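Local structure of ssDNA binding protein (Aeropyrum pernix, 4PSN) at residues C[121-126]-C[194-199]; C[148-152]-C[213-219]; C[156-162]-C[176-182]. The protein binds single-stranded DNA, probably by enclosing it in tunnels formed between the subunits of its four-chain assembly. One frame throughout, in Å; residues are numbered along the deposited sequence.

Contact 1. Residues C[121-126]-C[194-199]; sequences EIRFTV and VSRLFS
Ser195 is where the chain leading into strand 125-131 meets the C-terminal part of helix 186-198. Its hydroxyl OG accepts the backbone N-H of Phe124, with 3.0 Å between Phe124 N and Ser195 OG and an angle of 155° at the hydrogen. With OG anti to its own carbonyl carbon (chi1 -56°), Ser195 turns the oxygen to that amide while its CB lies 3.4 Å from Ile122 O. The same oxygen sits over one face of the Arg123 guanidinium. A water ties the two backbones together a little further on, donating to Ile122 O and to Ser195 O.

On the outer side Glu121 reaches across, extended beyond CG, and forms a salt bridge with Arg196. The Arg196 NH1 to Glu121 OE2 bond is short at 2.6 Å; NH1 comes in on the syn side of the carboxylate, and NE adds a weak second bond to that same oxygen. OE2 thus takes both donors at the guanidinium edge, and the two planes stand steeply to each other.

Inward, the contact turns apolar. Phe124 brings CE2 within 3.8 Å of Phe198 CB, the two rings lying obliquely at 58°, and Val126 CG1 meets Val194 CG1 tip to tip at 4.0 Å. Ile122 CG2 sits over one face of the Phe124 ring, toward its rim, and Ile141 and Val166 of the sheet touch both phenylalanines. This is a helix packed on an antiparallel sheet, fastened where the chain enters 125-131, an edge strand of the sheet within this chain.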
ATOM      1  N   GLU C 121       9.716 -27.440  19.283  1.00 35.38           N
ATOM      2  CA  GLU C 121       9.666 -27.918  17.913  1.00 32.91           C
ATOM      3  C   GLU C 121       8.207 -28.065  17.467  1.00 27.57           C
ATOM      4  O   GLU C 121       7.357 -28.477  18.259  1.00 25.73           O
ATOM      5  CB  GLU C 121      10.378 -29.266  17.879  1.00 41.16           C
ATOM      6  CG  GLU C 121      10.499 -29.935  16.544  1.00 41.95           C
ATOM      7  CD  GLU C 121      11.342 -31.190  16.641  1.00 47.20           C
ATOM      8  OE1 GLU C 121      10.766 -32.293  16.782  1.00 42.86           O
ATOM      9  OE2 GLU C 121      12.585 -31.068  16.581  1.00 51.30           O
ATOM     10  N   ILE C 122       7.896 -27.687  16.226  1.00 23.27           N
ATOM     11  CA  ILE C 122       6.538 -27.892  15.712  1.00 22.27           C
ATOM     12  C   ILE C 122       6.331 -29.398  15.472  1.00 22.14           C
ATOM     13  O   ILE C 122       7.159 -30.041  14.829  1.00 22.40           O
ATOM     14  CB  ILE C 122       6.297 -27.171  14.368  1.00 24.65           C
ATOM     15  CG1 ILE C 122       6.602 -25.677  14.490  1.00 29.31           C
ATOM     16  CG2 ILE C 122       4.839 -27.396  13.907  1.00 24.05           C
ATOM     17  CD1 ILE C 122       6.651 -24.949  13.157  1.00 24.61           C
ATOM     18  N   ARG C 123       5.245 -29.956  15.992  1.00 20.90           N
ATOM     19  CA  ARG C 123       4.988 -31.385  15.815  1.00 24.21           C
ATOM     20  C   ARG C 123       4.048 -31.639  14.644  1.00 23.38           C
ATOM     21  O   ARG C 123       2.874 -31.319  14.720  1.00 25.03           O
ATOM     22  CB  ARG C 123       4.393 -32.007  17.084  1.00 24.39           C
ATOM     23  CG  ARG C 123       4.365 -33.540  17.047  1.00 28.89           C
ATOM     24  CD  ARG C 123       5.727 -34.156  17.273  1.00 24.98           C
ATOM     25  NE  ARG C 123       5.744 -35.567  16.863  1.00 26.41           N
ATOM     26  CZ  ARG C 123       6.841 -36.304  16.755  1.00 26.48           C
ATOM     27  NH1 ARG C 123       8.030 -35.760  17.019  1.00 27.57           N
ATOM     28  NH2 ARG C 123       6.758 -37.577  16.355  1.00 26.47           N
ATOM     29  N   PHE C 124       4.571 -32.234  13.578  1.00 21.94           N
ATOM     30  CA  PHE C 124       3.774 -32.587  12.421  1.00 20.47           C
ATOM     31  C   PHE C 124       3.478 -34.084  12.449  1.00 24.67           C
ATOM     32  O   PHE C 124       4.216 -34.864  13.060  1.00 26.91           O
ATOM     33  CB  PHE C 124       4.530 -32.239  11.119  1.00 19.98           C
ATOM     34  CG  PHE C 124       4.777 -30.751  10.930  1.00 23.57           C
ATOM     35  CD1 PHE C 124       3.744 -29.904  10.546  1.00 18.38           C
ATOM     36  CD2 PHE C 124       6.041 -30.205  11.134  1.00 19.12           C
ATOM     37  CE1 PHE C 124       3.957 -28.538  10.356  1.00 19.85           C
ATOM     38  CE2 PHE C 124       6.264 -28.829  10.962  1.00 20.30           C
ATOM     39  CZ  PHE C 124       5.217 -27.996  10.574  1.00 20.41           C
ATOM     40  N   THR C 125       2.391 -34.478  11.793  1.00 19.19           N
ATOM     41  CA  THR C 125       2.116 -35.889  11.520  1.00 22.84           C
ATOM     42  C   THR C 125       2.023 -36.062   9.995  1.00 23.97           C
ATOM     43  O   THR C 125       1.986 -35.085   9.268  1.00 23.12           O
ATOM     44  CB  THR C 125       0.815 -36.350  12.200  1.00 30.90           C
ATOM     45  OG1 THR C 125      -0.298 -35.614  11.672  1.00 32.71           O
ATOM     46  CG2 THR C 125       0.890 -36.140  13.735  1.00 29.26           C
ATOM     47  N   VAL C 126       2.000 -37.291   9.506  1.00 22.48           N
ATOM     48  CA  VAL C 126       1.959 -37.522   8.068  1.00 23.98           C
ATOM     49  C   VAL C 126       1.042 -38.679   7.757  1.00 30.08           C
ATOM     50  O   VAL C 126       0.738 -39.500   8.630  1.00 26.71           O
ATOM     51  CB  VAL C 126       3.350 -37.877   7.471  1.00 29.05           C
ATOM     52  CG1 VAL C 126       4.346 -36.732   7.666  1.00 25.43           C
ATOM     53  CG2 VAL C 126       3.871 -39.174   8.059  1.00 30.63           C
ATOM     54  N   VAL C 194       9.911 -36.303  10.568  1.00 24.80           N
ATOM     55  CA  VAL C 194       9.344 -35.158   9.854  1.00 23.86           C
ATOM     56  C   VAL C 194       9.445 -33.873  10.663  1.00 22.84           C
ATOM     57  O   VAL C 194       9.852 -32.841  10.130  1.00 19.61           O
ATOM     58  CB  VAL C 194       7.890 -35.391   9.349  1.00 24.09           C
ATOM     59  CG1 VAL C 194       6.920 -35.574  10.510  1.00 23.31           C
ATOM     60  CG2 VAL C 194       7.440 -34.209   8.491  1.00 24.57           C
ATOM     61  N   SER C 195       9.119 -33.938  11.952  1.00 18.39           N
ATOM     62  CA  SER C 195       9.148 -32.751  12.795  1.00 18.43           C
ATOM     63  C   SER C 195      10.590 -32.254  12.991  1.00 23.63           C
ATOM     64  O   SER C 195      10.863 -31.063  12.931  1.00 20.00           O
ATOM     65  CB  SER C 195       8.506 -33.041  14.156  1.00 23.99           C
ATOM     66  OG  SER C 195       7.183 -33.543  14.011  1.00 24.41           O
ATOM     67  N   ARG C 196      11.503 -33.179  13.249  1.00 26.43           N
ATOM     68  CA  ARG C 196      12.921 -32.850  13.373  1.00 27.30           C
ATOM     69  C   ARG C 196      13.469 -32.211  12.081  1.00 24.84           C
ATOM     70  O   ARG C 196      14.200 -31.223  12.119  1.00 20.91           O
ATOM     71  CB  ARG C 196      13.695 -34.122  13.730  1.00 32.31           C
ATOM     72  CG  ARG C 196      15.202 -34.076  13.510  1.00 42.04           C
ATOM     73  CD  ARG C 196      15.865 -33.095  14.451  1.00 52.37           C
ATOM     74  NE  ARG C 196      14.962 -32.747  15.544  1.00 61.92           N
ATOM     75  CZ  ARG C 196      15.198 -33.000  16.828  1.00 70.32           C
ATOM     76  NH1 ARG C 196      14.309 -32.659  17.751  1.00 73.27           N
ATOM     77  NH2 ARG C 196      16.328 -33.590  17.198  1.00 71.68           N
ATOM     78  N   LEU C 197      13.095 -32.764  10.936  1.00 20.07           N
ATOM     79  CA  LEU C 197      13.553 -32.220   9.668  1.00 21.52           C
ATOM     80  C   LEU C 197      13.060 -30.795   9.446  1.00 25.78           C
ATOM     81  O   LEU C 197      13.824 -29.927   9.014  1.00 22.53           O
ATOM     82  CB  LEU C 197      13.134 -33.129   8.520  1.00 23.42           C
ATOM     83  CG  LEU C 197      13.922 -34.435   8.439  1.00 29.39           C
ATOM     84  CD1 LEU C 197      13.272 -35.411   7.465  1.00 27.49           C
ATOM     85  CD2 LEU C 197      15.374 -34.165   8.049  1.00 30.78           C
ATOM     86  N   PHE C 198      11.796 -30.538   9.755  1.00 24.23           N
ATOM     87  CA  PHE C 198      11.242 -29.214   9.508  1.00 21.59           C
ATOM     88  C   PHE C 198      11.716 -28.160  10.500  1.00 19.74           C
ATOM     89  O   PHE C 198      11.581 -26.962  10.239  1.00 22.88           O
ATOM     90  CB  PHE C 198       9.707 -29.256   9.435  1.00 19.98           C
ATOM     91  CG  PHE C 198       9.189 -29.507   8.040  1.00 20.50           C
ATOM     92  CD1 PHE C 198       8.967 -28.446   7.172  1.00 17.56           C
ATOM     93  CD2 PHE C 198       8.964 -30.800   7.588  1.00 22.48           C
ATOM     94  CE1 PHE C 198       8.506 -28.658   5.881  1.00 18.77           C
ATOM     95  CE2 PHE C 198       8.510 -31.036   6.280  1.00 25.99           C
ATOM     96  CZ  PHE C 198       8.281 -29.960   5.426  1.00 21.68           C
ATOM     97  N   SER C 199      12.273 -28.594  11.631  1.00 22.79           N
ATOM     98  CA  SER C 199      12.867 -27.646  12.583  1.00 27.43           C
ATOM     99  C   SER C 199      14.089 -26.921  11.991  1.00 27.59           C
ATOM    100  O   SER C 199      14.555 -25.931  12.533  1.00 33.51           O
ATOM    101  CB  SER C 199      13.260 -28.356  13.886  1.00 28.51           C
ATOM    102  OG  SER C 199      14.451 -29.099  13.702  1.00 33.18           O
TER
HETATM  103  O   HOH W   1       9.151 -29.163  13.082  1.00 24.81           O

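Contact 2. Residues C[148-152]-C[213-219]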
ATOM      1  N   VAL C 148      -1.612 -29.582   5.753  1.00 18.18           N
ATOM      2  CA  VAL C 148      -0.922 -28.287   5.619  1.00 14.73           C
ATOM      3  C   VAL C 148       0.252 -28.389   4.632  1.00 16.23           C
ATOM      4  O   VAL C 148       0.915 -27.394   4.335  1.00 17.79           O
ATOM      5  CB  VAL C 148      -0.399 -27.759   6.985  1.00 22.12           C
ATOM      6  CG1 VAL C 148      -1.566 -27.428   7.951  1.00 21.41           C
ATOM      7  CG2 VAL C 148       0.584 -28.777   7.603  1.00 19.19           C
ATOM      8  N   GLY C 149       0.503 -29.577   4.103  1.00 20.32           N
ATOM      9  CA  GLY C 149       1.682 -29.721   3.259  1.00 20.83           C
ATOM     10  C   GLY C 149       1.921 -31.097   2.683  1.00 18.51           C
ATOM     11  O   GLY C 149       1.055 -31.963   2.718  1.00 22.71           O
ATOM     12  N   ALA C 150       3.120 -31.301   2.147  1.00 17.76           N
ATOM     13  CA  ALA C 150       3.471 -32.566   1.527  1.00 14.68           C
ATOM     14  C   ALA C 150       4.969 -32.768   1.559  1.00 13.83           C
ATOM     15  O   ALA C 150       5.738 -31.808   1.611  1.00 16.46           O
ATOM     16  CB  ALA C 150       2.973 -32.627   0.073  1.00 20.02           C
ATOM     17  N   LEU C 151       5.367 -34.028   1.479  1.00 17.53           N
ATOM     18  CA  LEU C 151       6.757 -34.388   1.570  1.00 19.37           C
ATOM     19  C   LEU C 151       6.955 -35.425   0.497  1.00 18.80           C
ATOM     20  O   LEU C 151       6.068 -36.223   0.259  1.00 21.68           O
ATOM     21  CB  LEU C 151       6.968 -35.030   2.931  1.00 26.84           C
ATOM     22  CG  LEU C 151       8.371 -35.428   3.306  1.00 38.12           C
ATOM     23  CD1 LEU C 151       8.888 -34.408   4.283  1.00 43.08           C
ATOM     24  CD2 LEU C 151       8.336 -36.795   3.931  1.00 41.21           C
ATOM     25  N   ILE C 152       8.113 -35.430  -0.145  1.00 17.61           N
ATOM     26  CA  ILE C 152       8.396 -36.480  -1.106  1.00 19.99           C
ATOM     27  C   ILE C 152       9.724 -37.135  -0.776  1.00 17.39           C
ATOM     28  O   ILE C 152      10.716 -36.468  -0.500  1.00 17.60           O
ATOM     29  CB  ILE C 152       8.376 -35.952  -2.563  1.00 21.63           C
ATOM     30  CG1 ILE C 152       8.707 -37.078  -3.551  1.00 24.24           C
ATOM     31  CG2 ILE C 152       9.343 -34.764  -2.736  1.00 20.94           C
ATOM     32  CD1 ILE C 152       8.336 -36.701  -4.995  1.00 23.12           C
ATOM     33  N   VAL C 213       4.094 -27.773  -2.495  1.00 21.71           N
ATOM     34  CA  VAL C 213       3.087 -28.747  -2.075  1.00 19.60           C
ATOM     35  C   VAL C 213       2.306 -29.252  -3.287  1.00 26.36           C
ATOM     36  O   VAL C 213       2.154 -30.458  -3.485  1.00 21.15           O
ATOM     37  CB  VAL C 213       2.136 -28.132  -1.016  1.00 22.37           C
ATOM     38  CG1 VAL C 213       0.963 -29.077  -0.681  1.00 25.44           C
ATOM     39  CG2 VAL C 213       2.914 -27.773   0.229  1.00 20.98           C
ATOM     40  N   ASN C 214       1.820 -28.331  -4.112  1.00 24.58           N
ATOM     41  CA  ASN C 214       1.065 -28.719  -5.304  1.00 26.42           C
ATOM     42  C   ASN C 214       1.869 -29.531  -6.310  1.00 24.50           C
ATOM     43  O   ASN C 214       1.360 -30.490  -6.883  1.00 25.55           O
ATOM     44  CB  ASN C 214       0.456 -27.490  -5.992  1.00 30.52           C
ATOM     45  CG  ASN C 214      -0.764 -26.964  -5.255  1.00 42.93           C
ATOM     46  OD1 ASN C 214      -1.408 -27.696  -4.494  1.00 45.16           O
ATOM     47  ND2 ASN C 214      -1.090 -25.694  -5.478  1.00 43.79           N
ATOM     48  N   GLU C 215       3.120 -29.148  -6.528  1.00 21.56           N
ATOM     49  CA  GLU C 215       3.949 -29.872  -7.477  1.00 25.70           C
ATOM     50  C   GLU C 215       4.216 -31.284  -6.958  1.00 29.57           C
ATOM     51  O   GLU C 215       4.288 -32.233  -7.733  1.00 22.90           O
ATOM     52  CB  GLU C 215       5.280 -29.173  -7.737  1.00 28.84           C
ATOM     53  CG  GLU C 215       6.156 -29.979  -8.700  1.00 46.91           C
ATOM     54  CD  GLU C 215       7.519 -29.354  -8.973  1.00 63.72           C
ATOM     55  OE1 GLU C 215       7.789 -28.244  -8.460  1.00 68.42           O
ATOM     56  OE2 GLU C 215       8.321 -29.983  -9.708  1.00 65.01           O
ATOM     57  N   ILE C 216       4.377 -31.417  -5.648  1.00 21.51           N
ATOM     58  CA  ILE C 216       4.578 -32.744  -5.071  1.00 21.10           C
ATOM     59  C   ILE C 216       3.298 -33.562  -5.152  1.00 21.50           C
ATOM     60  O   ILE C 216       3.311 -34.710  -5.554  1.00 22.46           O
ATOM     61  CB  ILE C 216       5.017 -32.664  -3.597  1.00 21.86           C
ATOM     62  CG1 ILE C 216       6.450 -32.143  -3.493  1.00 22.22           C
ATOM     63  CG2 ILE C 216       4.860 -34.037  -2.936  1.00 21.32           C
ATOM     64  CD1 ILE C 216       6.925 -31.976  -2.039  1.00 20.94           C
ATOM     65  N   LEU C 217       2.174 -32.989  -4.754  1.00 23.82           N
ATOM     66  CA  LEU C 217       0.938 -33.757  -4.834  1.00 29.11           C
ATOM     67  C   LEU C 217       0.565 -34.152  -6.276  1.00 32.03           C
ATOM     68  O   LEU C 217      -0.006 -35.217  -6.501  1.00 30.32           O
ATOM     69  CB  LEU C 217      -0.216 -33.025  -4.131  1.00 27.83           C
ATOM     70  CG  LEU C 217      -0.055 -32.918  -2.613  1.00 28.30           C
ATOM     71  CD1 LEU C 217      -1.151 -32.062  -2.020  1.00 31.75           C
ATOM     72  CD2 LEU C 217      -0.013 -34.324  -1.945  1.00 25.29           C
ATOM     73  N   SER C 218       0.899 -33.304  -7.246  1.00 30.29           N
ATOM     74  CA  SER C 218       0.580 -33.591  -8.646  1.00 36.11           C
ATOM     75  C   SER C 218       1.343 -34.806  -9.187  1.00 36.20           C
ATOM     76  O   SER C 218       0.925 -35.419 -10.166  1.00 34.94           O
ATOM     77  CB  SER C 218       0.835 -32.365  -9.540  1.00 36.14           C
ATOM     78  OG  SER C 218       2.221 -32.169  -9.752  1.00 44.12           O
ATOM     79  N   LEU C 219       2.456 -35.157  -8.553  1.00 29.73           N
ATOM     80  CA  LEU C 219       3.255 -36.289  -9.018  1.00 30.74           C
ATOM     81  C   LEU C 219       2.637 -37.621  -8.646  1.00 32.58           C
ATOM     82  O   LEU C 219       3.040 -38.656  -9.168  1.00 33.43           O
ATOM     83  CB  LEU C 219       4.670 -36.230  -8.449  1.00 33.61           C
ATOM     84  CG  LEU C 219       5.455 -35.019  -8.915  1.00 36.07           C
ATOM     85  CD1 LEU C 219       6.807 -34.944  -8.211  1.00 37.68           C
ATOM     86  CD2 LEU C 219       5.622 -35.131 -10.419  1.00 37.57           C
TER
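Ala150 and Ile216 meet at the middle of an entirely apolar contact between strand 146-155 and helix 206-218, with no hydrogen bond from one segment to the other. The Ala150 methyl is met from the helix side by three residues: its CB lies 3.8 Å from Ile216 CG2, 4.0 Å from Leu217 CD2 and 4.1 Å from Val213 CG1. Ile216 lies between two strand residues. With CG1 beside the backbone N (chi1 -71°), CG2 stands anti to that N and faces Ala150, while the other arm carries CD1 to within 3.8 Å of Ile152 CG2; the two isoleucines cross obliquely. At the far end Ile152 sends its CD1 to Leu219 CD1, 4.0 Å away, the two side chains at about a right angle.

A second kind of packing sets a side chain against bare backbone. Val213 CG2 rests 3.8 Å from Gly149 CA, where the strand has no side chain. Gly149 belongs with Val148 to a classic beta bulge, both residues facing Ile141 on the neighbouring strand. The helix runs over one face of the six-stranded antiparallel sheet; the axes of 213-218 and 148-152 approach to 7.6 Å at 54°. Leu151 points away from it and packs on Val190 and Phe198 of helix 186-198, so the two helices cover opposite faces of this strand.

The polar bonds are made away from the strand, partly to the third subunit. Ser218 OG donates to Glu215 O, and the Glu215 carboxylate forms a salt bridge with Arg163 of the third subunit and accepts the backbone N-H of Arg176 of that subunit. Ile152 and Leu219 also pack on that Arg176.

Contact 3. Residues C[156-162]-C[176-182]; sequences LNGEALV and RTRVQVE
Val179 CG2 and Val162 CG2 approach at 4.0 Å, their side chains at about a right angle, on the face of the hairpin that they share with Ala160. Here Val181 lays CG1 3.8 Å from Ala160 CB, and Phe189 of helix 186-198 touches both Val179 and Val181. On the other face Leu161 spans two arginines: CD2 lies 3.8 Å from Arg178 CB, and CD1 sits over one face of the Arg176 guanidinium. Arg178 also takes Leu156 CD1 against its CD.

The backbones form an antiparallel beta hairpin of strands 159-166 and 172-180. Ala160 with Val179 and Val162 with Thr177 are the hydrogen-bonded pairs, each joined by two N-H to O bonds; Leu161-Arg178 and Glu159-Gln180 are non-hydrogen-bonded. Beyond the regular ladder Val181 N donates to Gly158 O at 2.9 Å, from above the carbonyl plane, and Gly158, in the tight connection leading from strand 146-155 into 159-166, has a positive phi of 79°. One water bridges Gly158 O to Glu182 OE2, another Glu159 O to Val181 O.

At the polar edge Arg178, bent at chi3 (49°), brings NH1 to Glu159 OE2 at 2.8 Å. The oxygen lies near the guanidinium plane and the carboxylate stands 84° to it. Arg178 NH2 forms a second salt bridge, with Asp133 of the third subunit, and Arg176 NH2 pairs with Asp136 of that same subunit.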
ATOM      1  N   LEU C 156      17.139 -44.162  -2.123  1.00 22.57           N
ATOM      2  CA  LEU C 156      18.372 -44.408  -2.846  1.00 27.75           C
ATOM      3  C   LEU C 156      18.784 -45.833  -2.501  1.00 34.09           C
ATOM      4  O   LEU C 156      18.002 -46.762  -2.658  1.00 45.81           O
ATOM      5  CB  LEU C 156      19.437 -43.397  -2.437  1.00 30.92           C
ATOM      6  CG  LEU C 156      19.005 -41.938  -2.639  1.00 30.83           C
ATOM      7  CD1 LEU C 156      19.954 -40.957  -1.953  1.00 30.59           C
ATOM      8  CD2 LEU C 156      18.849 -41.615  -4.124  1.00 28.45           C
ATOM      9  N   ASN C 157      19.995 -46.012  -2.005  1.00 30.72           N
ATOM     10  CA  ASN C 157      20.455 -47.350  -1.626  1.00 28.76           C
ATOM     11  C   ASN C 157      20.923 -47.275  -0.180  1.00 25.23           C
ATOM     12  O   ASN C 157      22.050 -46.882   0.082  1.00 29.12           O
ATOM     13  CB  ASN C 157      21.573 -47.812  -2.588  1.00 23.45           C
ATOM     14  CG  ASN C 157      22.110 -49.218  -2.261  1.00 33.87           C
ATOM     15  OD1 ASN C 157      21.552 -49.943  -1.437  1.00 32.41           O
ATOM     16  ND2 ASN C 157      23.218 -49.590  -2.905  1.00 32.24           N
ATOM     17  N   GLY C 158      20.032 -47.606   0.754  1.00 23.36           N
ATOM     18  CA  GLY C 158      20.305 -47.465   2.181  1.00 21.85           C
ATOM     19  C   GLY C 158      20.131 -46.028   2.640  1.00 19.22           C
ATOM     20  O   GLY C 158      20.374 -45.673   3.801  1.00 21.30           O
ATOM     21  N   GLU C 159      19.720 -45.184   1.704  1.00 19.50           N
ATOM     22  CA  GLU C 159      19.571 -43.767   1.979  1.00 20.44           C
ATOM     23  C   GLU C 159      18.335 -43.251   1.264  1.00 23.84           C
ATOM     24  O   GLU C 159      17.728 -43.968   0.469  1.00 22.06           O
ATOM     25  CB  GLU C 159      20.784 -42.997   1.450  1.00 22.19           C
ATOM     26  CG  GLU C 159      22.102 -43.354   2.090  1.00 28.27           C
ATOM     27  CD  GLU C 159      23.229 -42.469   1.589  1.00 41.14           C
ATOM     28  OE1 GLU C 159      23.708 -42.697   0.454  1.00 43.63           O
ATOM     29  OE2 GLU C 159      23.626 -41.533   2.326  1.00 44.67           O
ATOM     30  N   ALA C 160      17.989 -41.991   1.516  1.00 17.93           N
ATOM     31  CA  ALA C 160      16.887 -41.371   0.796  1.00 20.58           C
ATOM     32  C   ALA C 160      17.093 -39.862   0.702  1.00 20.88           C
ATOM     33  O   ALA C 160      17.719 -39.260   1.565  1.00 20.99           O
ATOM     34  CB  ALA C 160      15.544 -41.684   1.490  1.00 18.96           C
ATOM     35  N   LEU C 161      16.549 -39.264  -0.350  1.00 16.37           N
ATOM     36  CA  LEU C 161      16.426 -37.820  -0.433  1.00 17.76           C
ATOM     37  C   LEU C 161      15.025 -37.440   0.031  1.00 25.02           C
ATOM     38  O   LEU C 161      14.042 -38.083  -0.354  1.00 21.10           O
ATOM     39  CB  LEU C 161      16.614 -37.376  -1.874  1.00 21.44           C
ATOM     40  CG  LEU C 161      17.943 -37.801  -2.489  1.00 24.42           C
ATOM     41  CD1 LEU C 161      17.995 -37.424  -3.957  1.00 24.06           C
ATOM     42  CD2 LEU C 161      19.092 -37.163  -1.743  1.00 27.76           C
ATOM     43  N   VAL C 162      14.938 -36.395   0.849  1.00 19.28           N
ATOM     44  CA  VAL C 162      13.668 -35.933   1.363  1.00 23.09           C
ATOM     45  C   VAL C 162      13.551 -34.444   1.082  1.00 25.62           C
ATOM     46  O   VAL C 162      14.504 -33.699   1.281  1.00 23.92           O
ATOM     47  CB  VAL C 162      13.587 -36.137   2.882  1.00 19.73           C
ATOM     48  CG1 VAL C 162      12.229 -35.699   3.386  1.00 25.97           C
ATOM     49  CG2 VAL C 162      13.826 -37.606   3.223  1.00 26.88           C
ATOM     50  N   ARG C 176      16.218 -30.305  -0.414  1.00 28.40           N
ATOM     51  CA  ARG C 176      16.772 -31.643  -0.601  1.00 31.78           C
ATOM     52  C   ARG C 176      17.706 -32.031   0.551  1.00 29.97           C
ATOM     53  O   ARG C 176      18.680 -31.343   0.855  1.00 29.58           O
ATOM     54  CB  ARG C 176      17.495 -31.781  -1.944  1.00 34.95           C
ATOM     55  CG  ARG C 176      17.989 -33.209  -2.177  1.00 38.28           C
ATOM     56  CD  ARG C 176      19.025 -33.330  -3.296  1.00 38.08           C
ATOM     57  NE  ARG C 176      18.405 -33.382  -4.615  1.00 38.60           N
ATOM     58  CZ  ARG C 176      18.995 -33.876  -5.698  1.00 40.77           C
ATOM     59  NH1 ARG C 176      18.349 -33.880  -6.854  1.00 44.27           N
ATOM     60  NH2 ARG C 176      20.228 -34.370  -5.620  1.00 36.71           N
ATOM     61  N   THR C 177      17.391 -33.136   1.206  1.00 23.60           N
ATOM     62  CA  THR C 177      18.153 -33.564   2.363  1.00 26.89           C
ATOM     63  C   THR C 177      18.390 -35.053   2.225  1.00 26.87           C
ATOM     64  O   THR C 177      17.451 -35.815   1.990  1.00 26.30           O
ATOM     65  CB  THR C 177      17.361 -33.293   3.662  1.00 32.29           C
ATOM     66  OG1 THR C 177      17.066 -31.898   3.754  1.00 37.11           O
ATOM     67  CG2 THR C 177      18.157 -33.715   4.881  1.00 31.17           C
ATOM     68  N   ARG C 178      19.639 -35.480   2.369  1.00 23.03           N
ATOM     69  CA  ARG C 178      19.945 -36.898   2.234  1.00 21.91           C
ATOM     70  C   ARG C 178      20.064 -37.525   3.603  1.00 25.56           C
ATOM     71  O   ARG C 178      20.760 -37.004   4.465  1.00 29.44           O
ATOM     72  CB  ARG C 178      21.212 -37.127   1.409  1.00 26.19           C
ATOM     73  CG  ARG C 178      21.577 -38.601   1.269  1.00 31.14           C
ATOM     74  CD  ARG C 178      22.532 -38.853   0.090  1.00 32.17           C
ATOM     75  NE  ARG C 178      23.662 -37.931   0.101  1.00 42.92           N
ATOM     76  CZ  ARG C 178      24.837 -38.179   0.673  1.00 47.47           C
ATOM     77  NH1 ARG C 178      25.055 -39.341   1.286  1.00 54.07           N
ATOM     78  NH2 ARG C 178      25.800 -37.266   0.626  1.00 36.64           N
ATOM     79  N   VAL C 179      19.375 -38.646   3.805  1.00 19.36           N
ATOM     80  CA  VAL C 179      19.308 -39.265   5.129  1.00 23.55           C
ATOM     81  C   VAL C 179      19.553 -40.755   4.993  1.00 23.82           C
ATOM     82  O   VAL C 179      19.305 -41.340   3.933  1.00 23.06           O
ATOM     83  CB  VAL C 179      17.927 -39.044   5.800  1.00 28.13           C
ATOM     84  CG1 VAL C 179      17.656 -37.560   5.998  1.00 24.58           C
ATOM     85  CG2 VAL C 179      16.810 -39.681   4.969  1.00 25.19           C
ATOM     86  N   GLN C 180      20.039 -41.370   6.062  1.00 23.11           N
ATOM     87  CA  GLN C 180      20.292 -42.809   6.049  1.00 25.39           C
ATOM     88  C   GLN C 180      19.055 -43.548   6.535  1.00 28.77           C
ATOM     89  O   GLN C 180      18.541 -43.259   7.610  1.00 32.91           O
ATOM     90  CB  GLN C 180      21.477 -43.155   6.952  1.00 32.01           C
ATOM     91  CG  GLN C 180      22.002 -44.581   6.732  1.00 39.67           C
ATOM     92  CD  GLN C 180      23.201 -44.914   7.603  1.00 44.85           C
ATOM     93  OE1 GLN C 180      23.542 -44.173   8.523  1.00 43.62           O
ATOM     94  NE2 GLN C 180      23.848 -46.036   7.312  1.00 46.52           N
ATOM     95  N   VAL C 181      18.581 -44.501   5.742  1.00 25.28           N
ATOM     96  CA  VAL C 181      17.384 -45.253   6.079  1.00 26.75           C
ATOM     97  C   VAL C 181      17.181 -46.424   5.107  1.00 31.13           C
ATOM     98  O   VAL C 181      17.331 -46.257   3.888  1.00 31.06           O
ATOM     99  CB  VAL C 181      16.148 -44.330   6.028  1.00 25.34           C
ATOM    100  CG1 VAL C 181      15.990 -43.764   4.639  1.00 22.64           C
ATOM    101  CG2 VAL C 181      14.880 -45.092   6.450  1.00 31.36           C
ATOM    102  N   GLU C 182      16.837 -47.600   5.632  1.00 33.87           N
ATOM    103  CA  GLU C 182      16.482 -48.739   4.771  1.00 37.76           C
ATOM    104  C   GLU C 182      15.098 -48.547   4.141  1.00 38.85           C
ATOM    105  O   GLU C 182      14.211 -47.974   4.770  1.00 34.23           O
ATOM    106  CB  GLU C 182      16.543 -50.062   5.545  1.00 38.83           C
ATOM    107  CG  GLU C 182      17.944 -50.432   6.033  1.00 41.87           C
ATOM    108  CD  GLU C 182      18.960 -50.536   4.901  1.00 50.11           C
ATOM    109  OE1 GLU C 182      18.553 -50.740   3.732  1.00 51.89           O
ATOM    110  OE2 GLU C 182      20.172 -50.409   5.181  1.00 49.42           O
TER
HETATM  111  O   HOH W   2      21.024 -47.715   5.512  1.00 39.12           O
HETATM  112  O   HOH W   3      16.209 -46.301   1.407  1.00 31.19           O

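How the contacts relate
Entering the C-terminal domain, the chain first passes 121-126, then segment 148-152 of strand 146-155, then the hairpin. Contact 3 closes the shortest loop, 156-162 returning as 176-182, and it is nested inside the loops of both other contacts. Contact 1 closes next, when helix 186-198 comes back to 121-126; contact 2 closes last, when helix 206-218 reaches 148-152, so these two cross along the chain. All three reach one antiparallel sheet: contact 1 ties a helix to the start of edge strand 125-131, contact 2 a helix to an inner strand, contact 3 two neighbouring strands. Leu197 of contact 1 touches Val162 and Thr177 of contact 3, and Leu151 of contact 2 packs on Val162.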